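Local coordinates for protein 4'-phospho-dehydrooxetanocin synthase (Bacillus megaterium, PDB 5UL3) that catalyses the oxidative ring contraction of dAMP to an oxetane aldehyde in oxetanocin A biosynthesis, using cobalamin, a [4Fe-4S] cluster and S-adenosylmethionine, at residues A[141-153]-A[239-251]. Sequence-based numbering, arbitrary orientation.
Sequences GTLSSYLRKEQLA and KEGEYTLRDLIKM. With EDO (1,2-ethanediol), chain N; EDO (1,2-ethanediol), chain R.
Two first torsions set the meeting of Tyr146 with Glu242: the tyrosine swings CG away from its own N (chi1 168°), sending the ring to helix 242-251, while Glu242 sets CG opposite its carbonyl carbon, which brings its CB-CG part against that ring; the bend at chi2 then turns the carboxylate off the ring, toward Thr142 and Leu143. Glu242 CB sits 3.8 Å from the Tyr146 ring centroid, 13° off the normal, a CH-pi contact; Glu150 CG lies against the opposite face, toward the rim, so the ring is sandwiched. Beyond the ring, Tyr146 OH reaches the rim of the Tyr243 ring, 3.5 Å from Tyr243 CD1, and packs on the aliphatic part of Arg246, whose NE turns to Asp247 OD1 in a 2.8 Å salt bridge. The polar partners of the Glu242 carboxylate lie outside the two segments: Arg311, in a salt bridge with OE2, and cobalamin, in a hydrogen bond with OE1.

Both helices belong to the Rossmann-type domain that houses cobalamin, and the axes of helix segments 141-149 and 242-251 come within 9.8 Å at a crossing angle of -50°. Near the cofactor the fit is close: Leu143 CD2 presses on the backbone at the start of helix 242-251, 3.3 Å from Glu242 N, and CD2 of the same leucine lies 3.4 Å from Gly241 C, at a residue whose N gives cobalamin a weak hydrogen bond.

Farther along, the packing is mostly apolar. Leu245 CD1 meets Leu143 CB at 3.8 Å and also touches Leu147, the leucines crossing at about a right angle. Past the Schellman motif at Gln151, the chain turns back, and Ile249 CD1 lodges among Leu147 CD2, Leu152 CB and Ala153 CB, 3.8 Å from the last, while the Leu152 side chain lies alongside that of Arg246, its CD1 against Arg246 CG.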
loop_
_atom_site.group_PDB
_atom_site.type_symbol
_atom_site.label_atom_id
_atom_site.label_comp_id
_atom_site.label_asym_id
_atom_site.label_seq_id
_atom_site.Cartn_x
_atom_site.Cartn_y
_atom_site.Cartn_z
ATOM N N GLY A 141 -8.267 6.644 -7.667
ATOM C CA GLY A 141 -9.676 6.359 -7.411
ATOM C C GLY A 141 -10.319 7.311 -6.416
ATOM O O GLY A 141 -11.493 7.668 -6.556
ATOM N N THR A 142 -9.573 7.712 -5.374
ATOM C CA THR A 142 -10.146 8.655 -4.421
ATOM C C THR A 142 -10.112 10.092 -4.927
ATOM O O THR A 142 -10.962 10.894 -4.531
ATOM C CB THR A 142 -9.422 8.582 -3.063
ATOM O OG1 THR A 142 -8.055 8.972 -3.237
ATOM C CG2 THR A 142 -9.459 7.160 -2.520
ATOM N N LEU A 143 -9.143 10.453 -5.763
ATOM C CA LEU A 143 -9.207 11.773 -6.390
ATOM C C LEU A 143 -10.441 11.880 -7.274
ATOM O O LEU A 143 -11.165 12.880 -7.237
ATOM C CB LEU A 143 -7.945 12.039 -7.194
ATOM C CG LEU A 143 -6.669 12.061 -6.371
ATOM C CD1 LEU A 143 -5.448 12.258 -7.303
ATOM C CD2 LEU A 143 -6.804 13.182 -5.316
ATOM N N SER A 144 -10.697 10.837 -8.067
ATOM C CA SER A 144 -11.905 10.796 -8.893
ATOM C C SER A 144 -13.161 10.916 -8.050
ATOM O O SER A 144 -14.049 11.734 -8.345
ATOM C CB SER A 144 -11.926 9.488 -9.705
ATOM O OG SER A 144 -13.162 9.321 -10.382
ATOM N N SER A 145 -13.291 10.083 -7.013
ATOM C CA SER A 145 -14.555 10.085 -6.283
ATOM C C SER A 145 -14.771 11.388 -5.516
ATOM O O SER A 145 -15.920 11.851 -5.398
ATOM C CB SER A 145 -14.642 8.882 -5.349
ATOM O OG SER A 145 -13.666 8.954 -4.298
ATOM N N TYR A 146 -13.697 11.987 -5.006
ATOM C CA TYR A 146 -13.802 13.306 -4.384
ATOM C C TYR A 146 -14.370 14.333 -5.373
ATOM O O TYR A 146 -15.318 15.062 -5.057
ATOM C CB TYR A 146 -12.425 13.740 -3.855
ATOM C CG TYR A 146 -12.413 15.203 -3.465
ATOM C CD1 TYR A 146 -12.913 15.618 -2.245
ATOM C CD2 TYR A 146 -11.982 16.170 -4.370
ATOM C CE1 TYR A 146 -12.947 16.973 -1.912
ATOM C CE2 TYR A 146 -12.023 17.515 -4.057
ATOM C CZ TYR A 146 -12.495 17.908 -2.828
ATOM O OH TYR A 146 -12.534 19.251 -2.533
ATOM N N LEU A 147 -13.790 14.401 -6.579
ATOM C CA LEU A 147 -14.247 15.367 -7.576
ATOM C C LEU A 147 -15.678 15.088 -8.027
ATOM O O LEU A 147 -16.457 16.029 -8.258
ATOM C CB LEU A 147 -13.309 15.353 -8.785
ATOM C CG LEU A 147 -11.898 15.883 -8.514
ATOM C CD1 LEU A 147 -11.014 15.708 -9.773
ATOM C CD2 LEU A 147 -11.903 17.343 -8.066
ATOM N N ARG A 148 -16.046 13.804 -8.175
ATOM C CA ARG A 148 -17.419 13.489 -8.574
ATOM C C ARG A 148 -18.417 13.845 -7.482
ATOM O O ARG A 148 -19.498 14.387 -7.773
ATOM C CB ARG A 148 -17.544 12.003 -8.957
ATOM C CG ARG A 148 -16.774 11.673 -10.224
ATOM C CD ARG A 148 -16.866 10.188 -10.568
ATOM N NE ARG A 148 -16.210 9.893 -11.839
ATOM C CZ ARG A 148 -15.858 8.666 -12.220
ATOM N NH1 ARG A 148 -16.094 7.626 -11.425
ATOM N NH2 ARG A 148 -15.265 8.478 -13.386
ATOM N N LYS A 149 -18.087 13.548 -6.222
ATOM C CA LYS A 149 -19.026 13.844 -5.149
ATOM C C LYS A 149 -19.229 15.346 -4.995
ATOM O O LYS A 149 -20.354 15.803 -4.776
ATOM C CB LYS A 149 -18.562 13.236 -3.826
ATOM C CG LYS A 149 -19.522 13.536 -2.666
ATOM C CD LYS A 149 -19.083 12.824 -1.365
ATOM C CE LYS A 149 -20.140 13.008 -0.247
ATOM N NZ LYS A 149 -20.183 11.821 0.683
ATOM N N GLU A 150 -18.166 16.130 -5.147
ATOM C CA GLU A 150 -18.298 17.585 -5.141
ATOM C C GLU A 150 -18.872 18.136 -6.450
ATOM O O GLU A 150 -19.143 19.344 -6.537
ATOM C CB GLU A 150 -16.939 18.219 -4.865
ATOM C CG GLU A 150 -16.431 17.974 -3.449
ATOM C CD GLU A 150 -17.187 18.785 -2.402
ATOM O OE1 GLU A 150 -17.803 19.822 -2.744
ATOM O OE2 GLU A 150 -17.160 18.368 -1.226
ATOM N N GLN A 151 -19.066 17.275 -7.440
ATOM C CA GLN A 151 -19.547 17.624 -8.772
ATOM C C GLN A 151 -18.722 18.753 -9.372
ATOM O O GLN A 151 -19.245 19.732 -9.905
ATOM C CB GLN A 151 -21.046 17.949 -8.747
ATOM C CG GLN A 151 -21.856 16.857 -8.036
ATOM C CD GLN A 151 -23.354 16.896 -8.335
ATOM O OE1 GLN A 151 -23.797 17.561 -9.267
ATOM N NE2 GLN A 151 -24.136 16.196 -7.522
ATOM N N LEU A 152 -17.397 18.597 -9.292
ATOM C CA LEU A 152 -16.463 19.599 -9.782
ATOM C C LEU A 152 -15.968 19.324 -11.197
ATOM O O LEU A 152 -15.555 20.265 -11.882
ATOM C CB LEU A 152 -15.256 19.705 -8.834
ATOM C CG LEU A 152 -15.556 20.262 -7.434
ATOM C CD1 LEU A 152 -14.332 20.106 -6.542
ATOM C CD2 LEU A 152 -15.998 21.722 -7.480
ATOM N N ALA A 153 -16.004 18.075 -11.653
ATOM C CA ALA A 153 -15.418 17.731 -12.943
ATOM C C ALA A 153 -15.966 16.389 -13.384
ATOM O O ALA A 153 -16.398 15.575 -12.570
ATOM C CB ALA A 153 -13.884 17.653 -12.886
ATOM N N LYS A 239 1.424 16.824 -1.730
ATOM C CA LYS A 239 0.874 15.929 -0.717
ATOM C C LYS A 239 -0.444 15.325 -1.203
ATOM O O LYS A 239 -0.468 14.626 -2.222
ATOM C CB LYS A 239 0.694 16.682 0.609
ATOM C CG LYS A 239 2.065 17.077 1.218
ATOM C CD LYS A 239 1.974 18.311 2.077
ATOM C CE LYS A 239 3.392 18.728 2.522
ATOM N NZ LYS A 239 3.345 19.871 3.469
ATOM N N GLU A 240 -1.532 15.540 -0.480
ATOM C CA GLU A 240 -2.816 15.011 -0.952
ATOM C C GLU A 240 -3.266 15.754 -2.213
ATOM O O GLU A 240 -3.002 16.948 -2.387
ATOM C CB GLU A 240 -3.893 15.161 0.133
ATOM C CG GLU A 240 -3.702 14.218 1.334
ATOM C CD GLU A 240 -4.540 14.632 2.523
ATOM O OE1 GLU A 240 -4.443 15.811 2.924
ATOM O OE2 GLU A 240 -5.301 13.786 3.043
ATOM N N GLY A 241 -3.991 15.046 -3.076
ATOM C CA GLY A 241 -4.391 15.614 -4.351
ATOM C C GLY A 241 -5.771 16.244 -4.431
ATOM O O GLY A 241 -6.037 17.004 -5.368
ATOM N N GLU A 242 -6.645 15.961 -3.459
ATOM C CA GLU A 242 -8.056 16.342 -3.577
ATOM C C GLU A 242 -8.230 17.851 -3.709
ATOM O O GLU A 242 -8.854 18.346 -4.651
ATOM C CB GLU A 242 -8.840 15.825 -2.367
ATOM C CG GLU A 242 -9.077 14.315 -2.346
ATOM C CD GLU A 242 -7.934 13.486 -1.731
ATOM O OE1 GLU A 242 -6.802 13.988 -1.554
ATOM O OE2 GLU A 242 -8.183 12.288 -1.455
ATOM N N TYR A 243 -7.724 18.602 -2.736
ATOM C CA TYR A 243 -7.897 20.051 -2.781
ATOM C C TYR A 243 -7.043 20.692 -3.859
ATOM O O TYR A 243 -7.416 21.738 -4.397
ATOM C CB TYR A 243 -7.553 20.675 -1.430
ATOM C CG TYR A 243 -8.468 20.281 -0.303
ATOM C CD1 TYR A 243 -9.670 19.643 -0.541
ATOM C CD2 TYR A 243 -8.117 20.563 1.016
ATOM C CE1 TYR A 243 -10.500 19.278 0.497
ATOM C CE2 TYR A 243 -8.937 20.203 2.056
ATOM C CZ TYR A 243 -10.124 19.563 1.798
ATOM O OH TYR A 243 -10.945 19.219 2.846
ATOM N N THR A 244 -5.902 20.078 -4.184
ATOM C CA THR A 244 -5.102 20.525 -5.314
ATOM C C THR A 244 -5.930 20.505 -6.598
ATOM O O THR A 244 -5.974 21.495 -7.338
ATOM C CB THR A 244 -3.863 19.636 -5.445
ATOM O OG1 THR A 244 -2.957 19.904 -4.366
ATOM C CG2 THR A 244 -3.145 19.871 -6.782
ATOM N N LEU A 245 -6.611 19.391 -6.862
ATOM C CA LEU A 245 -7.399 19.301 -8.094
ATOM C C LEU A 245 -8.594 20.242 -8.041
ATOM O O LEU A 245 -8.900 20.914 -9.029
ATOM C CB LEU A 245 -7.835 17.853 -8.351
ATOM C CG LEU A 245 -6.701 16.900 -8.756
ATOM C CD1 LEU A 245 -7.204 15.461 -8.780
ATOM C CD2 LEU A 245 -6.176 17.281 -10.128
ATOM N N ARG A 246 -9.258 20.332 -6.884
ATOM C CA ARG A 246 -10.302 21.339 -6.702
ATOM C C ARG A 246 -9.814 22.726 -7.114
ATOM O O ARG A 246 -10.525 23.477 -7.801
ATOM C CB ARG A 246 -10.749 21.361 -5.233
ATOM C CG ARG A 246 -11.743 22.462 -4.905
ATOM C CD ARG A 246 -11.742 22.747 -3.390
ATOM N NE ARG A 246 -10.482 23.323 -2.936
ATOM C CZ ARG A 246 -10.125 23.442 -1.661
ATOM N NH1 ARG A 246 -10.935 23.024 -0.698
ATOM N NH2 ARG A 246 -8.960 23.983 -1.349
ATOM N N ASP A 247 -8.608 23.088 -6.689
ATOM C CA ASP A 247 -8.123 24.444 -6.924
ATOM C C ASP A 247 -7.610 24.631 -8.347
ATOM O O ASP A 247 -7.720 25.732 -8.892
ATOM C CB ASP A 247 -7.039 24.808 -5.897
ATOM C CG ASP A 247 -7.625 25.138 -4.532
ATOM O OD1 ASP A 247 -8.857 25.126 -4.378
ATOM O OD2 ASP A 247 -6.838 25.423 -3.594
ATOM N N LEU A 248 -7.077 23.574 -8.974
ATOM C CA LEU A 248 -6.728 23.675 -10.391
ATOM C C LEU A 248 -7.967 23.907 -11.245
ATOM O O LEU A 248 -7.905 24.619 -12.254
ATOM C CB LEU A 248 -6.007 22.415 -10.851
ATOM C CG LEU A 248 -4.601 22.229 -10.277
ATOM C CD1 LEU A 248 -4.031 20.926 -10.779
ATOM C CD2 LEU A 248 -3.724 23.396 -10.686
ATOM N N ILE A 249 -9.093 23.322 -10.842
ATOM C CA ILE A 249 -10.361 23.549 -11.532
ATOM C C ILE A 249 -10.795 24.996 -11.355
ATOM O O ILE A 249 -11.226 25.652 -12.308
ATOM C CB ILE A 249 -11.418 22.560 -11.017
ATOM C CG1 ILE A 249 -11.090 21.134 -11.492
ATOM C CG2 ILE A 249 -12.830 22.964 -11.435
ATOM C CD1 ILE A 249 -11.876 20.059 -10.760
ATOM N N LYS A 250 -10.670 25.528 -10.137
ATOM C CA LYS A 250 -10.939 26.952 -9.955
ATOM C C LYS A 250 -10.000 27.801 -10.808
ATOM O O LYS A 250 -10.429 28.790 -11.416
ATOM C CB LYS A 250 -10.823 27.331 -8.475
ATOM C CG LYS A 250 -11.881 26.672 -7.606
ATOM C CD LYS A 250 -11.546 26.853 -6.115
ATOM C CE LYS A 250 -12.232 28.055 -5.512
ATOM N NZ LYS A 250 -13.531 27.657 -4.886
ATOM N N MET A 251 -8.715 27.439 -10.868
ATOM C CA MET A 251 -7.786 28.222 -11.679
ATOM C C MET A 251 -8.168 28.171 -13.157
ATOM O O MET A 251 -8.036 29.171 -13.875
ATOM C CB MET A 251 -6.359 27.731 -11.480
ATOM C CG MET A 251 -5.328 28.604 -12.162
ATOM S SD MET A 251 -3.649 28.038 -11.891
ATOM C CE MET A 251 -3.589 26.593 -12.929
HETATM C C1 EDO N . -17.709 20.513 1.696
HETATM O O1 EDO N . -17.697 19.104 1.452
HETATM C C2 EDO N . -18.907 21.110 0.971
HETATM O O2 EDO N . -19.024 20.526 -0.336
HETATM C C1 EDO R . -4.459 28.325 -16.227
HETATM O O1 EDO R . -5.448 27.846 -17.145
HETATM C C2 EDO R . -4.571 29.843 -16.124
HETATM O O2 EDO R . -5.958 30.215 -16.105
#